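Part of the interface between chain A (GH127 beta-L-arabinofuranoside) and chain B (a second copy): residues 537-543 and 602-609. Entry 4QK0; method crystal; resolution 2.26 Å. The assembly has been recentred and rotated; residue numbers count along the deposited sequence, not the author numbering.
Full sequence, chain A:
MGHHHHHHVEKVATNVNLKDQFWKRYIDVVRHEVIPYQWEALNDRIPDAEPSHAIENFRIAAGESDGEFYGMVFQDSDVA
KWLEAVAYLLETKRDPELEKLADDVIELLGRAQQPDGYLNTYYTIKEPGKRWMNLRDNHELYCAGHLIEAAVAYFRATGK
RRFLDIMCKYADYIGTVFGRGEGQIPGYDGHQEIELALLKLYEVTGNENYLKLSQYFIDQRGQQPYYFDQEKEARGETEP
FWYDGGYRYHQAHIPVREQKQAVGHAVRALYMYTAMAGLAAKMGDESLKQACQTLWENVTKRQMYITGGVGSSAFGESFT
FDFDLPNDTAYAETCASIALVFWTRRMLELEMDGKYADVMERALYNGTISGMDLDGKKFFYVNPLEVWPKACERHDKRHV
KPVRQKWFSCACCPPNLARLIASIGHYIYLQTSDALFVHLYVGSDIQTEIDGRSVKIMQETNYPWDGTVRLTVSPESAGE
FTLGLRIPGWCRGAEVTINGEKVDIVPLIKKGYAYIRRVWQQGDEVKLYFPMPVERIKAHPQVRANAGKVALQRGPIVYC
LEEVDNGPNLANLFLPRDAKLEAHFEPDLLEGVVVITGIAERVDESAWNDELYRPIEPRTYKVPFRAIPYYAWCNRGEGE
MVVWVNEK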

# COMPACT_ATOMS: atom_id res chain seq x y z
N ILE A 537 22.38 10.45 6.08
CA ILE A 537 21.36 11.42 5.77
C ILE A 537 20.07 11.13 6.56
O ILE A 537 19.60 9.97 6.58
CB ILE A 537 21.06 11.39 4.26
CG1 ILE A 537 22.36 11.60 3.43
CG2 ILE A 537 20.04 12.44 3.90
CD1 ILE A 537 23.10 12.90 3.73
N LYS A 538 19.50 12.17 7.15
CA LYS A 538 18.23 12.09 7.82
C LYS A 538 17.13 12.84 7.08
O LYS A 538 17.38 13.90 6.51
CB LYS A 538 18.34 12.70 9.21
CG LYS A 538 19.29 11.96 10.13
CD LYS A 538 18.83 10.56 10.55
CE LYS A 538 17.42 10.58 11.19
NZ LYS A 538 16.89 9.26 11.60
N ALA A 539 15.93 12.29 7.08
CA ALA A 539 14.81 12.97 6.47
C ALA A 539 14.08 13.81 7.48
O ALA A 539 14.10 13.53 8.68
CB ALA A 539 13.85 12.02 5.85
N HIS A 540 13.48 14.89 7.00
CA HIS A 540 12.72 15.79 7.86
C HIS A 540 11.77 14.90 8.70
O HIS A 540 11.23 13.89 8.19
CB HIS A 540 11.91 16.70 6.95
CG HIS A 540 11.24 17.80 7.64
ND1 HIS A 540 10.18 17.60 8.49
CD2 HIS A 540 11.42 19.14 7.57
CE1 HIS A 540 9.74 18.77 8.93
NE2 HIS A 540 10.47 19.72 8.37
N PRO A 541 11.53 15.27 9.97
CA PRO A 541 10.72 14.41 10.86
C PRO A 541 9.31 14.23 10.43
O PRO A 541 8.69 13.31 10.86
CB PRO A 541 10.80 15.12 12.20
CG PRO A 541 12.09 15.82 12.15
CD PRO A 541 12.26 16.29 10.73
N GLN A 542 8.79 15.08 9.57
CA GLN A 542 7.44 14.93 9.01
C GLN A 542 7.36 13.82 7.97
O GLN A 542 6.27 13.37 7.67
CB GLN A 542 6.99 16.20 8.34
CG GLN A 542 6.79 17.37 9.28
CD GLN A 542 5.45 17.34 9.88
OE1 GLN A 542 4.45 17.27 9.17
NE2 GLN A 542 5.39 17.35 11.19
N VAL A 543 8.51 13.36 7.46
CA VAL A 543 8.56 12.17 6.61
C VAL A 543 8.46 10.92 7.45
O VAL A 543 9.42 10.33 7.97
CB VAL A 543 9.79 12.10 5.74
CG1 VAL A 543 9.66 10.90 4.80
CG2 VAL A 543 9.92 13.35 4.89
N ARG B 602 10.94 12.85 21.18
CA ARG B 602 10.70 13.28 19.82
C ARG B 602 11.96 13.93 19.21
O ARG B 602 12.73 14.56 19.88
CB ARG B 602 9.59 14.32 19.75
CG ARG B 602 8.25 13.88 20.25
CD ARG B 602 7.25 14.91 19.80
NE ARG B 602 5.88 14.50 19.95
CZ ARG B 602 5.17 13.87 19.03
NH1 ARG B 602 5.73 13.48 17.89
NH2 ARG B 602 3.87 13.61 19.26
N VAL B 603 12.11 13.77 17.92
CA VAL B 603 13.10 14.53 17.19
C VAL B 603 12.61 15.96 16.95
O VAL B 603 11.45 16.19 16.62
CB VAL B 603 13.41 13.85 15.84
CG1 VAL B 603 14.38 14.68 15.02
CG2 VAL B 603 14.01 12.46 16.11
N ASP B 604 13.51 16.91 17.17
CA ASP B 604 13.20 18.35 17.07
C ASP B 604 13.21 18.78 15.59
O ASP B 604 14.21 18.64 14.91
CB ASP B 604 14.25 19.11 17.85
CG ASP B 604 13.93 20.59 18.04
OD1 ASP B 604 13.06 21.18 17.34
OD2 ASP B 604 14.60 21.16 18.94
N GLU B 605 12.07 19.23 15.10
CA GLU B 605 11.91 19.75 13.71
C GLU B 605 12.95 20.81 13.25
O GLU B 605 13.34 20.89 12.07
CB GLU B 605 10.52 20.43 13.61
CG GLU B 605 9.87 20.18 12.23
CD GLU B 605 8.46 19.60 12.32
OE1 GLU B 605 8.34 18.51 12.93
OE2 GLU B 605 7.50 20.20 11.75
N SER B 606 13.41 21.60 14.22
CA SER B 606 14.14 22.83 13.94
C SER B 606 15.39 22.69 13.12
O SER B 606 15.61 23.45 12.19
CB SER B 606 14.49 23.52 15.23
OG SER B 606 13.28 23.86 15.88
N ALA B 607 16.23 21.74 13.46
CA ALA B 607 17.55 21.61 12.78
C ALA B 607 17.47 21.31 11.27
O ALA B 607 18.50 21.32 10.56
CB ALA B 607 18.37 20.53 13.47
N TRP B 608 16.27 21.02 10.78
CA TRP B 608 16.06 20.84 9.34
C TRP B 608 16.00 22.22 8.65
O TRP B 608 16.67 22.37 7.62
CB TRP B 608 14.85 19.89 8.99
CG TRP B 608 15.33 18.48 8.94
CD1 TRP B 608 15.67 17.74 7.84
CD2 TRP B 608 15.68 17.67 10.08
NE1 TRP B 608 16.16 16.51 8.23
CE2 TRP B 608 16.18 16.45 9.60
CE3 TRP B 608 15.60 17.87 11.44
CZ2 TRP B 608 16.57 15.42 10.45
CZ3 TRP B 608 16.01 16.85 12.32
CH2 TRP B 608 16.48 15.63 11.82
N ASN B 609 15.24 23.18 9.20
CA ASN B 609 14.98 24.49 8.56
C ASN B 609 14.45 24.33 7.14
O ASN B 609 14.97 24.85 6.14
CB ASN B 609 16.15 25.51 8.70
CG ASN B 609 17.41 25.12 7.93
OD1 ASN B 609 17.39 24.25 7.06
ND2 ASN B 609 18.51 25.78 8.26
O HOH W 1 6.50 16.86 13.47

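The contact between the two stretches, which buries 401 Å² summed over both sides, centres on the indole of B:Trp608. This side chain points its CA-to-CB bond toward chain A and, with chi1 at -88° and chi2 at -99°, lays one face of its ring system along the backbone where the strand A:Lys538–A:Ala539 gives way to the turn beginning at A:His540. Two CH groups rest on that face: A:His540 CA lies 3.6 Å from the centroid of the five-membered ring of B:Trp608, and A:Pro541 CD lies 3.9 Å from the centroid of its six-membered ring, each 17° off the ring normal. A flat, wide indole suits this place because it can receive both groups at once while its NE1 remains free to reach the strand. B:Trp608 NE1 donates a weak but nearly linear hydrogen bond to A:Lys538 O (3.4 Å, 169°), the acceptor lying near the ring plane, at its edge.

A:Lys538 starts toward chain B, and its CB packs 3.5 Å from B:Trp608 CZ2. Three successive m rotamers then lead the end of the chain away, so that the aliphatic root meets the indole while NZ is satisfied elsewhere in the structure.

The imidazole of A:His540, in the t rotamer with chi2 at -70°, is held by its own turn. Its ND1 accepts a hydrogen bond from A:Gln542 N (3.1 Å), and the type I turn is closed by A:Val543 N bonding to A:His540 O (2.9 Å). Although CA-to-CB points away overall, the ring still meets chain B: CE1 of A:His540 approaches CG of B:Glu605 at 3.6 Å. The plane of the A:His540 ring is oblique to the indole, at 55° to the five-membered ring of B:Trp608.

A:Pro541 is directed toward chain B and is buried. Its rigid, C-gamma exo ring offers CD to the indole, 3.7 Å from B:Trp608 CD2, and CG to the t rotamer of B:Val603, 3.8 Å from CG1. The compact apolar ring thus bridges two apolar side chains.

A second, water-mediated polar contact lies at the more exposed margin. B:Glu605 leaves its backbone sideways, with chi1 (-143°) and chi2 (126°) both between wells, and its carboxylate comes nearer to chain A. A:Gln542, with chi1 and chi2 both m, likewise brings its amide nearer to chain B. Water 1 links them, donating to B:Glu605 OE1 at 2.5 Å and accepting a weak bond from A:Gln542 NE2 at 2.6 Å. Behind the interface, B:Trp608 N bonds to B:Glu605 O (3.2 Å), tying together the backbones of the two residues that contribute most on chain B.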